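Local coordinates for putative capsid protein of prophage (Escherichia coli CFT073, PDB 3BQW) that probably assembles in many copies into the protein shell of a tailed-phage head, as major capsid proteins do, at residues Asn169-Ala174 / Ala197-Cys202; Lys177-Ser180 / Thr186-Pro189; Tyr191-Tyr196 / Leu282-Thr287; Ser235-Ala240 / Asp256-Val261. All coordinates share one frame; numbering follows the deposited sequence.

Contact 1 (Asn169-Ala174 / Ala197-Cys202)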
loop_
_atom_site.group_PDB
_atom_site.type_symbol
_atom_site.label_atom_id
_atom_site.label_comp_id
_atom_site.label_asym_id
_atom_site.label_seq_id
_atom_site.Cartn_x
_atom_site.Cartn_y
_atom_site.Cartn_z
ATOM N N ASN A 169 -5.579 -14.011 15.987
ATOM C CA ASN A 169 -5.494 -12.582 15.597
ATOM C C ASN A 169 -6.484 -12.187 14.502
ATOM O O ASN A 169 -6.638 -11.013 14.207
ATOM C CB ASN A 169 -4.078 -12.221 15.145
ATOM C CG ASN A 169 -3.128 -12.067 16.294
ATOM O OD1 ASN A 169 -2.352 -11.103 16.343
ATOM N ND2 ASN A 169 -3.182 -12.994 17.238
ATOM N N ILE A 170 -7.123 -13.177 13.887
ATOM C CA ILE A 170 -8.096 -12.944 12.842
ATOM C C ILE A 170 -9.408 -13.424 13.417
ATOM O O ILE A 170 -9.597 -14.612 13.621
ATOM C CB ILE A 170 -7.767 -13.711 11.535
ATOM C CG1 ILE A 170 -6.445 -13.260 10.940
ATOM C CG2 ILE A 170 -8.854 -13.505 10.460
ATOM C CD1 ILE A 170 -5.957 -14.209 9.803
ATOM N N ILE A 171 -10.304 -12.484 13.685
ATOM C CA ILE A 171 -11.491 -12.748 14.480
ATOM C C ILE A 171 -12.723 -12.501 13.623
ATOM O O ILE A 171 -12.760 -11.572 12.834
ATOM C CB ILE A 171 -11.531 -11.813 15.717
ATOM C CG1 ILE A 171 -10.315 -12.064 16.641
ATOM C CG2 ILE A 171 -12.860 -11.937 16.456
ATOM C CD1 ILE A 171 -10.221 -11.111 17.884
ATOM N N GLU A 172 -13.732 -13.338 13.769
ATOM C CA GLU A 172 -15.010 -13.080 13.122
ATOM C C GLU A 172 -16.101 -12.971 14.159
ATOM O O GLU A 172 -16.235 -13.847 14.986
ATOM C CB GLU A 172 -15.348 -14.190 12.139
ATOM C CG GLU A 172 -14.408 -14.191 10.963
ATOM C CD GLU A 172 -14.849 -15.126 9.849
ATOM O OE1 GLU A 172 -15.724 -15.985 10.099
ATOM O OE2 GLU A 172 -14.315 -15.000 8.721
ATOM N N GLN A 173 -16.885 -11.901 14.109
ATOM C CA GLN A 173 -18.018 -11.764 15.024
ATOM C C GLN A 173 -19.022 -12.924 14.931
ATOM O O GLN A 173 -19.632 -13.293 15.926
ATOM C CB GLN A 173 -18.706 -10.419 14.859
ATOM C CG GLN A 173 -17.922 -9.271 15.516
ATOM C CD GLN A 173 -18.762 -8.024 15.765
ATOM O OE1 GLN A 173 -18.424 -7.172 16.604
ATOM N NE2 GLN A 173 -19.839 -7.904 15.044
ATOM N N ALA A 174 -19.162 -13.512 13.750
ATOM C CA ALA A 174 -20.055 -14.657 13.568
ATOM C C ALA A 174 -19.675 -15.902 14.379
ATOM O O ALA A 174 -20.502 -16.778 14.492
ATOM C CB ALA A 174 -20.181 -15.020 12.081
ATOM N N ALA A 197 -8.589 -6.534 21.086
ATOM C CA ALA A 197 -7.251 -6.008 21.300
ATOM C C ALA A 197 -6.387 -6.901 22.197
ATOM O O ALA A 197 -5.186 -6.905 22.033
ATOM C CB ALA A 197 -7.323 -4.549 21.869
ATOM N N ASP A 198 -6.990 -7.674 23.107
ATOM C CA ASP A 198 -6.247 -8.674 23.903
ATOM C C ASP A 198 -5.387 -9.574 23.035
ATOM O O ASP A 198 -4.284 -9.943 23.431
ATOM C CB ASP A 198 -7.185 -9.603 24.668
ATOM C CG ASP A 198 -7.865 -8.931 25.829
ATOM O OD1 ASP A 198 -7.475 -7.800 26.206
ATOM O OD2 ASP A 198 -8.815 -9.550 26.345
ATOM N N GLN A 199 -5.894 -9.937 21.859
ATOM C CA GLN A 199 -5.166 -10.845 20.983
ATOM C C GLN A 199 -3.832 -10.287 20.443
ATOM O O GLN A 199 -2.947 -11.064 20.110
ATOM C CB GLN A 199 -6.065 -11.344 19.849
ATOM C CG GLN A 199 -7.366 -11.981 20.312
ATOM C CD GLN A 199 -7.180 -13.077 21.377
ATOM O OE1 GLN A 199 -6.227 -13.842 21.344
ATOM N NE2 GLN A 199 -8.084 -13.123 22.325
ATOM N N ALA A 200 -3.658 -8.965 20.401
ATOM C CA ALA A 200 -2.391 -8.368 19.920
ATOM C C ALA A 200 -1.193 -8.661 20.858
ATOM O O ALA A 200 -0.028 -8.609 20.448
ATOM C CB ALA A 200 -2.565 -6.862 19.726
ATOM N N GLY A 201 -1.494 -8.957 22.120
ATOM C CA GLY A 201 -0.480 -9.191 23.152
ATOM C C GLY A 201 0.207 -7.914 23.639
ATOM O O GLY A 201 1.120 -7.973 24.474
ATOM N N CYS A 202 -0.218 -6.772 23.094
ATOM C CA CYS A 202 0.410 -5.466 23.329
ATOM C C CYS A 202 -0.653 -4.388 23.105
ATOM O O CYS A 202 -1.727 -4.691 22.588
ATOM C CB CYS A 202 1.611 -5.251 22.387
ATOM S SG CYS A 202 1.224 -4.763 20.687
#

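Contact 2 (Lys177-Ser180 / Thr186-Pro189)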
loop_
_atom_site.group_PDB
_atom_site.type_symbol
_atom_site.label_atom_id
_atom_site.label_comp_id
_atom_site.label_asym_id
_atom_site.label_seq_id
_atom_site.Cartn_x
_atom_site.Cartn_y
_atom_site.Cartn_z
ATOM N N LYS A 177 -20.208 -12.823 19.484
ATOM C CA LYS A 177 -21.190 -11.767 19.636
ATOM C C LYS A 177 -21.212 -10.844 18.414
ATOM O O LYS A 177 -20.229 -10.183 18.110
ATOM C CB LYS A 177 -20.833 -10.987 20.905
ATOM C CG LYS A 177 -21.764 -9.857 21.282
ATOM C CD LYS A 177 -21.425 -9.251 22.667
ATOM C CE LYS A 177 -21.640 -10.246 23.811
ATOM N NZ LYS A 177 -21.696 -9.546 25.134
ATOM N N LYS A 178 -22.328 -10.833 17.695
ATOM C CA LYS A 178 -22.516 -9.937 16.554
ATOM C C LYS A 178 -23.045 -8.556 16.973
ATOM O O LYS A 178 -24.020 -8.445 17.701
ATOM C CB LYS A 178 -23.501 -10.542 15.561
ATOM C CG LYS A 178 -23.119 -11.879 14.996
ATOM C CD LYS A 178 -23.989 -12.173 13.784
ATOM C CE LYS A 178 -23.894 -13.622 13.339
ATOM N NZ LYS A 178 -24.890 -13.915 12.255
ATOM N N TRP A 179 -22.428 -7.503 16.460
ATOM C CA TRP A 179 -22.884 -6.135 16.747
ATOM C C TRP A 179 -24.280 -5.842 16.216
ATOM O O TRP A 179 -25.038 -5.102 16.835
ATOM C CB TRP A 179 -21.894 -5.107 16.189
ATOM C CG TRP A 179 -20.774 -4.787 17.104
ATOM C CD1 TRP A 179 -20.646 -5.162 18.398
ATOM C CD2 TRP A 179 -19.644 -3.953 16.820
ATOM N NE1 TRP A 179 -19.493 -4.666 18.934
ATOM C CE2 TRP A 179 -18.861 -3.903 17.992
ATOM C CE3 TRP A 179 -19.207 -3.260 15.684
ATOM C CZ2 TRP A 179 -17.674 -3.192 18.066
ATOM C CZ3 TRP A 179 -18.022 -2.561 15.757
ATOM C CH2 TRP A 179 -17.260 -2.540 16.930
ATOM N N SER A 180 -24.611 -6.423 15.072
ATOM C CA SER A 180 -25.900 -6.212 14.444
ATOM C C SER A 180 -27.050 -6.673 15.370
ATOM O O SER A 180 -28.151 -6.155 15.294
ATOM C CB SER A 180 -25.940 -6.952 13.106
ATOM O OG SER A 180 -25.848 -8.354 13.319
ATOM N N THR A 186 -28.051 0.117 24.759
ATOM C CA THR A 186 -27.485 -0.346 26.035
ATOM C C THR A 186 -26.132 -1.041 25.971
ATOM O O THR A 186 -25.436 -1.145 26.980
ATOM C CB THR A 186 -28.472 -1.265 26.777
ATOM O OG1 THR A 186 -28.685 -2.460 26.017
ATOM C CG2 THR A 186 -29.806 -0.541 27.008
ATOM N N HIS A 187 -25.745 -1.505 24.797
ATOM C CA HIS A 187 -24.488 -2.225 24.655
ATOM C C HIS A 187 -23.275 -1.286 24.642
ATOM O O HIS A 187 -23.308 -0.212 24.032
ATOM C CB HIS A 187 -24.524 -3.062 23.393
ATOM C CG HIS A 187 -23.446 -4.082 23.341
ATOM N ND1 HIS A 187 -22.404 -4.022 22.433
ATOM C CD2 HIS A 187 -23.218 -5.166 24.118
ATOM C CE1 HIS A 187 -21.591 -5.042 22.648
ATOM N NE2 HIS A 187 -22.062 -5.751 23.665
ATOM N N TYR A 188 -22.223 -1.693 25.355
ATOM C CA TYR A 188 -20.953 -0.981 25.371
ATOM C C TYR A 188 -19.983 -1.662 24.412
ATOM O O TYR A 188 -19.343 -2.645 24.781
ATOM C CB TYR A 188 -20.385 -0.945 26.790
ATOM C CG TYR A 188 -21.201 -0.079 27.732
ATOM C CD1 TYR A 188 -20.802 1.219 28.036
ATOM C CD2 TYR A 188 -22.382 -0.551 28.303
ATOM C CE1 TYR A 188 -21.551 2.022 28.883
ATOM C CE2 TYR A 188 -23.136 0.246 29.159
ATOM C CZ TYR A 188 -22.713 1.530 29.444
ATOM O OH TYR A 188 -23.447 2.322 30.293
ATOM N N PRO A 189 -19.881 -1.156 23.162
ATOM C CA PRO A 189 -18.991 -1.797 22.190
ATOM C C PRO A 189 -17.500 -1.729 22.524
ATOM O O PRO A 189 -16.743 -2.543 22.017
ATOM C CB PRO A 189 -19.312 -1.060 20.873
ATOM C CG PRO A 189 -19.848 0.219 21.276
ATOM C CD PRO A 189 -20.578 0.003 22.567
HETATM O O HOH W 1 -19.430 -7.381 25.158
#

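Contact 3 (Tyr191-Tyr196 / Leu282-Thr287)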
loop_
_atom_site.group_PDB
_atom_site.type_symbol
_atom_site.label_atom_id
_atom_site.label_comp_id
_atom_site.label_asym_id
_atom_site.label_seq_id
_atom_site.Cartn_x
_atom_site.Cartn_y
_atom_site.Cartn_z
ATOM N N TYR A 191 -16.076 -2.784 25.114
ATOM C CA TYR A 191 -15.640 -4.003 25.787
ATOM C C TYR A 191 -15.387 -5.137 24.810
ATOM O O TYR A 191 -14.559 -6.019 25.075
ATOM C CB TYR A 191 -16.591 -4.371 26.930
ATOM C CG TYR A 191 -16.505 -3.338 28.033
ATOM C CD1 TYR A 191 -15.330 -3.208 28.799
ATOM C CD2 TYR A 191 -17.569 -2.472 28.298
ATOM C CE1 TYR A 191 -15.217 -2.244 29.796
ATOM C CE2 TYR A 191 -17.477 -1.505 29.290
ATOM C CZ TYR A 191 -16.288 -1.388 30.036
ATOM O OH TYR A 191 -16.179 -0.433 31.028
ATOM N N ASP A 192 -16.056 -5.102 23.665
ATOM C CA ASP A 192 -15.703 -6.012 22.578
ATOM C C ASP A 192 -14.374 -5.621 21.967
ATOM O O ASP A 192 -13.531 -6.480 21.693
ATOM C CB ASP A 192 -16.764 -6.012 21.502
ATOM C CG ASP A 192 -18.141 -6.352 22.029
ATOM O OD1 ASP A 192 -18.300 -7.308 22.812
ATOM O OD2 ASP A 192 -19.075 -5.637 21.656
ATOM N N ILE A 193 -14.181 -4.323 21.741
ATOM C CA ILE A 193 -12.937 -3.836 21.131
ATOM C C ILE A 193 -11.759 -4.214 22.025
ATOM O O ILE A 193 -10.737 -4.684 21.533
ATOM C CB ILE A 193 -12.986 -2.318 20.844
ATOM C CG1 ILE A 193 -13.988 -2.029 19.715
ATOM C CG2 ILE A 193 -11.615 -1.801 20.479
ATOM C CD1 ILE A 193 -14.511 -0.622 19.690
ATOM N N GLU A 194 -11.927 -4.033 23.338
ATOM C CA GLU A 194 -10.918 -4.426 24.317
ATOM C C GLU A 194 -10.630 -5.907 24.217
ATOM O O GLU A 194 -9.478 -6.318 24.212
ATOM C CB GLU A 194 -11.391 -4.082 25.735
ATOM C CG GLU A 194 -11.182 -2.624 26.128
ATOM C CD GLU A 194 -9.728 -2.280 26.460
ATOM O OE1 GLU A 194 -8.857 -3.162 26.349
ATOM O OE2 GLU A 194 -9.445 -1.113 26.829
ATOM N N LEU A 195 -11.687 -6.708 24.137
ATOM C CA LEU A 195 -11.558 -8.142 23.919
ATOM C C LEU A 195 -10.758 -8.472 22.661
ATOM O O LEU A 195 -9.889 -9.329 22.706
ATOM C CB LEU A 195 -12.940 -8.839 23.892
ATOM C CG LEU A 195 -13.475 -9.235 25.272
ATOM C CD1 LEU A 195 -15.014 -9.513 25.251
ATOM C CD2 LEU A 195 -12.725 -10.440 25.824
ATOM N N TYR A 196 -11.041 -7.800 21.542
ATOM C CA TYR A 196 -10.283 -8.067 20.300
ATOM C C TYR A 196 -8.816 -7.678 20.450
ATOM O O TYR A 196 -7.922 -8.394 19.994
ATOM C CB TYR A 196 -10.885 -7.349 19.087
ATOM C CG TYR A 196 -12.369 -7.514 18.924
ATOM C CD1 TYR A 196 -12.995 -8.737 19.179
ATOM C CD2 TYR A 196 -13.154 -6.453 18.512
ATOM C CE1 TYR A 196 -14.362 -8.870 19.056
ATOM C CE2 TYR A 196 -14.539 -6.591 18.368
ATOM C CZ TYR A 196 -15.123 -7.795 18.644
ATOM O OH TYR A 196 -16.477 -7.935 18.503
ATOM N N LEU A 282 -12.279 -4.275 10.572
ATOM C CA LEU A 282 -11.528 -3.295 11.371
ATOM C C LEU A 282 -10.207 -3.956 11.734
ATOM O O LEU A 282 -10.145 -5.184 11.942
ATOM C CB LEU A 282 -12.271 -2.877 12.664
ATOM C CG LEU A 282 -12.502 -3.886 13.802
ATOM C CD1 LEU A 282 -11.258 -3.900 14.761
ATOM C CD2 LEU A 282 -13.829 -3.644 14.594
ATOM N N VAL A 283 -9.165 -3.138 11.813
ATOM C CA VAL A 283 -7.826 -3.570 12.139
ATOM C C VAL A 283 -7.360 -2.803 13.362
ATOM O O VAL A 283 -7.460 -1.583 13.416
ATOM C CB VAL A 283 -6.854 -3.308 10.982
ATOM C CG1 VAL A 283 -5.427 -3.699 11.362
ATOM C CG2 VAL A 283 -7.287 -4.059 9.735
ATOM N N LEU A 284 -6.887 -3.538 14.356
ATOM C CA LEU A 284 -6.278 -2.958 15.535
ATOM C C LEU A 284 -4.781 -3.135 15.420
ATOM O O LEU A 284 -4.302 -4.246 15.176
ATOM C CB LEU A 284 -6.799 -3.637 16.785
ATOM C CG LEU A 284 -8.234 -3.225 17.123
ATOM C CD1 LEU A 284 -8.849 -4.298 18.046
ATOM C CD2 LEU A 284 -8.273 -1.797 17.723
ATOM N N GLY A 285 -4.047 -2.037 15.566
ATOM C CA GLY A 285 -2.592 -2.084 15.502
ATOM C C GLY A 285 -1.933 -1.024 16.349
ATOM O O GLY A 285 -2.603 -0.279 17.078
ATOM N N ASN A 286 -0.613 -0.961 16.245
ATOM C CA ASN A 286 0.208 -0.008 17.014
ATOM C C ASN A 286 1.096 0.719 16.007
ATOM O O ASN A 286 1.859 0.096 15.276
ATOM C CB ASN A 286 1.021 -0.724 18.112
ATOM C CG ASN A 286 1.618 0.249 19.148
ATOM O OD1 ASN A 286 2.469 1.073 18.824
ATOM N ND2 ASN A 286 1.152 0.163 20.390
ATOM N N THR A 287 0.973 2.037 15.959
ATOM C CA THR A 287 1.733 2.852 15.027
ATOM C C THR A 287 3.262 2.855 15.273
ATOM O O THR A 287 4.001 3.359 14.461
ATOM C CB THR A 287 1.216 4.312 15.029
ATOM O OG1 THR A 287 1.387 4.895 16.336
ATOM C CG2 THR A 287 -0.250 4.367 14.594
#

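Contact 4 (Ser235-Ala240 / Asp256-Val261)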
loop_
_atom_site.group_PDB
_atom_site.type_symbol
_atom_site.label_atom_id
_atom_site.label_comp_id
_atom_site.label_asym_id
_atom_site.label_seq_id
_atom_site.Cartn_x
_atom_site.Cartn_y
_atom_site.Cartn_z
ATOM N N SER A 235 -0.912 12.755 17.322
ATOM C CA SER A 235 -0.417 11.380 17.233
ATOM C C SER A 235 0.140 11.079 15.845
ATOM O O SER A 235 -0.208 11.751 14.872
ATOM C CB SER A 235 -1.546 10.394 17.575
ATOM O OG SER A 235 -2.548 10.312 16.558
ATOM N N ALA A 236 1.010 10.069 15.760
ATOM C CA ALA A 236 1.443 9.515 14.473
ATOM C C ALA A 236 0.250 9.072 13.603
ATOM O O ALA A 236 0.264 9.270 12.390
ATOM C CB ALA A 236 2.379 8.335 14.689
ATOM N N ALA A 237 -0.762 8.459 14.233
ATOM C CA ALA A 237 -1.986 8.025 13.525
ATOM C C ALA A 237 -2.633 9.207 12.814
ATOM O O ALA A 237 -2.947 9.158 11.639
ATOM C CB ALA A 237 -2.981 7.384 14.511
ATOM N N GLU A 238 -2.776 10.299 13.551
ATOM C CA GLU A 238 -3.413 11.518 13.059
ATOM C C GLU A 238 -2.604 12.231 11.973
ATOM O O GLU A 238 -3.135 12.651 10.944
ATOM C CB GLU A 238 -3.643 12.442 14.248
ATOM C CG GLU A 238 -4.661 13.449 13.998
ATOM C CD GLU A 238 -4.980 14.276 15.219
ATOM O OE1 GLU A 238 -4.670 13.885 16.385
ATOM O OE2 GLU A 238 -5.550 15.358 14.974
ATOM N N LEU A 239 -1.318 12.388 12.219
ATOM C CA LEU A 239 -0.391 12.879 11.205
ATOM C C LEU A 239 -0.451 12.092 9.881
ATOM O O LEU A 239 -0.443 12.676 8.790
ATOM C CB LEU A 239 1.036 12.801 11.745
ATOM C CG LEU A 239 1.797 14.070 12.115
ATOM C CD1 LEU A 239 1.067 14.961 13.128
ATOM C CD2 LEU A 239 3.168 13.601 12.639
ATOM N N ALA A 240 -0.476 10.769 9.973
ATOM C CA ALA A 240 -0.561 9.933 8.775
ATOM C C ALA A 240 -1.790 10.206 7.887
ATOM O O ALA A 240 -1.722 9.965 6.688
ATOM C CB ALA A 240 -0.507 8.465 9.148
ATOM N N ASP A 256 -7.012 5.998 24.366
ATOM C CA ASP A 256 -5.742 6.149 23.636
ATOM C C ASP A 256 -5.762 5.479 22.263
ATOM O O ASP A 256 -4.723 5.323 21.635
ATOM C CB ASP A 256 -4.516 5.703 24.484
ATOM C CG ASP A 256 -4.585 4.246 24.967
ATOM O OD1 ASP A 256 -5.564 3.515 24.644
ATOM O OD2 ASP A 256 -3.638 3.832 25.689
ATOM N N LEU A 257 -6.958 5.142 21.785
ATOM C CA LEU A 257 -7.158 4.476 20.507
ATOM C C LEU A 257 -7.607 5.471 19.452
ATOM O O LEU A 257 -8.683 6.051 19.559
ATOM C CB LEU A 257 -8.233 3.410 20.666
ATOM C CG LEU A 257 -8.459 2.375 19.572
ATOM C CD1 LEU A 257 -7.227 1.527 19.434
ATOM C CD2 LEU A 257 -9.684 1.497 19.927
ATOM N N ALA A 258 -6.767 5.688 18.444
ATOM C CA ALA A 258 -7.092 6.596 17.347
ATOM C C ALA A 258 -8.049 5.887 16.410
ATOM O O ALA A 258 -7.922 4.679 16.185
ATOM C CB ALA A 258 -5.841 7.019 16.593
ATOM N N LEU A 259 -8.980 6.660 15.851
ATOM C CA LEU A 259 -10.080 6.135 15.059
ATOM C C LEU A 259 -10.006 6.666 13.641
ATOM O O LEU A 259 -10.087 7.868 13.407
ATOM C CB LEU A 259 -11.428 6.518 15.684
ATOM C CG LEU A 259 -11.715 6.166 17.144
ATOM C CD1 LEU A 259 -12.978 6.931 17.581
ATOM C CD2 LEU A 259 -11.867 4.634 17.396
ATOM N N ILE A 260 -9.844 5.744 12.705
ATOM C CA ILE A 260 -9.645 6.031 11.294
ATOM C C ILE A 260 -10.639 5.177 10.496
ATOM O O ILE A 260 -10.703 3.950 10.672
ATOM C CB ILE A 260 -8.181 5.697 10.841
ATOM C CG1 ILE A 260 -7.139 6.463 11.686
ATOM C CG2 ILE A 260 -7.982 6.018 9.345
ATOM C CD1 ILE A 260 -5.643 6.236 11.237
ATOM N N VAL A 261 -11.421 5.837 9.655
ATOM C CA VAL A 261 -12.231 5.172 8.662
ATOM C C VAL A 261 -11.497 5.214 7.335
ATOM O O VAL A 261 -11.084 6.272 6.880
ATOM C CB VAL A 261 -13.623 5.812 8.507
ATOM C CG1 VAL A 261 -14.454 5.053 7.464
ATOM C CG2 VAL A 261 -14.326 5.865 9.883
#

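Contact 1 (Asn169-Ala174 / Ala197-Cys202)
I171 and Q199 make the firm part of this contact. CD1 of I171 stands 3.8 Å from CG of Q199, and the two side chains cross at about a right angle, so that one methyl group abuts the aliphatic base of the glutamine. The isoleucine reaches that far because its longer branch is extended, with CG1 anti to the carbonyl carbon and chi2 177°. In the glutamine, chi1 (-54°, CG likewise anti to the carbonyl carbon) puts CG before the methyl, and the bend at chi2 (-51°) swings the amide aside. V346 touches I171, Q199 and A200 and completes the apolar patch. Strand 170-172 is an edge of a mixed sheet here: it runs parallel to strand 346-349, with backbone bonds from I171 to T347 and K349, while segment 197-202 carries the last residues of helix 190-198 and the turn that follows. The chain belongs to the phage major capsid protein E family, and its long helix 113-146 would fit the HK97-type fold that such coat proteins probably share. A second approach lies beside the backbone, where the CA atoms of N169 and Q199 are 5.7 Å apart and CG of N169 is 3.9 Å from the carbonyl O of Q199; N169 is buried. Toward solvent the packing is looser. Q199 is partly exposed, and its OE1 makes a weak hydrogen bond to K168 NZ. A type I turn from D198 to G201, both exposed, follows, closed by G201 N to D198 O at 3.2 Å.

Contact 2 (Lys177-Ser180 / Thr186-Pro189)
W179 and P189 have the nearest CA atoms of two irregular segments, 8.0 Å apart, and no backbone hydrogen bond joins the segments. K177 and H187 both have extended backbones, and the contact is made by side chains. CZ2 of W179 packs on CB of P189 at 3.9 Å, the two side chains crossing at about a right angle. NE1 of W179 comes to the edge of the H187 imidazole, near its plane, 4.3 Å from CE1 of H187, but that N-H is spent on a hydrogen bond to OD2 of D192. K177 has CG anti to its backbone N (chi1 -178°) and a bend at chi3, which bring CD of K177 to 3.7 Å from NE2 of H187. A water takes a hydrogen bond from NZ of K177 at 3.1 Å and makes a weak one with NE2 of H187 at 3.4 Å. F220 meets the indole edge-to-face, and L217 touches both W179 and P189. The W179-P189 side is thus buried and mainly apolar, the K177-H187 side more open, polar and water-bridged. With NZ of K177 4.1 Å from NE2 of H187, the lysine would probably disfavour a protonated imidazole, an effect that nearby D192 may offset.

Contact 3 (Tyr191-Tyr196 / Leu282-Thr287)
Helix 190-198 and strand 281-285 come closest at Y196 and L284, whose CA atoms are 8.1 Å apart, too far for backbone bonding, so that side chains bridge the gap. L284 does most of the bridging, by putting its two methyl groups on different parts of one helix face. CD1 of L284 rests 3.8 Å from CB of Y196 and 4.0 Å from the carbonyl O of I193, while CD2 of L284 lies 4.3 Å from CG2 of I193. This places the end of the leucine against the groove between I193 and Y196, one turn of helix surface. With CG anti to the carbonyl carbon (chi1 -48°), the Y196 ring leans back across the flank of its own helix, and the carbonyl O of D192 sits 3.1 Å above the ring plane, over its centre. That same oxygen accepts the helical bond from N of Y196 at 2.8 Å. The phenol thereby runs obliquely over the helix, away from L284, and its hydroxyl meets the amide of Q173. All three touching residues are buried. Strand 281-285 runs antiparallel to both neighbours, 206-209 and 346-349. M207 of the former touches I193 and L284, V348 of the latter touches Y196 and L282, and V283 faces V144 of helix 113-146, leaving the strand layered between two helices.

Contact 4 (Ser235-Ala240 / Asp256-Val261)
Where A237 meets A258 and I260 no ring or other flat side chain takes part, so there are no faces or edges to match and the contact is methyl against methyl. Within the two segments the flat side-chain group nearby is the carboxylate of E238, which plays no part across the contact: its OE1 bonds to Y253 OH and E234 N, and its OE2 makes a weak bond to S233 N. The aromatic side chains of F250 and Y253, outside the segments, touch A258. CB of A237 sits 3.6 Å from CB of A258, both pointing toward the other segment. Such small side chains let the backbones draw close, and the CA atoms of A237 and A258 are only 6.5 Å apart. I260, two residues further along the strand and on the same side as A258, flanks this meeting. Its longer branch is extended (chi2 -177°), which carries CD1 of I260 to 4.0 Å from the carbonyl O of A237 and 4.4 Å from CB of A237. The helix begins here: S235 is its N-cap, and OG of S235 accepts from N of E238 at 3.0 Å with an N-H...O angle of 156°. OG of S235 also bonds to Y253 OH, tying the helix start to strand 248-254. The contact is buried. Strand 257-267 lies between 206-209, to which it is parallel, and 248-254, to which it is antiparallel. L30 of helix 30-35 and V206 touch I260, and L257 and L259 meet M207, so that helix 236-241 packs on one sheet face at the A258-I260 side.

In the fold
Contacts 1, 3 and 4 all rest on the same mixed sheet, and contacts 1 and 3 share helix 190-198. Contacts 3 and 4 are buried, with apolar side-chain packing and no hydrogen bond between the segments; their residues meet where L257 touches I193 and L284, with centres about 13 Å apart. Contacts 1 and 2 are only partly buried: contact 1 sets an isoleucine methyl on the stem of a partly exposed glutamine, and contact 2 joins indole-proline packing to a water bridge. Contact 2, farthest from the chain centre at about 31 Å from its own centre, is linked inward by the W179-D192 hydrogen bond to contact 3, whereas contacts 2 and 4 do not touch.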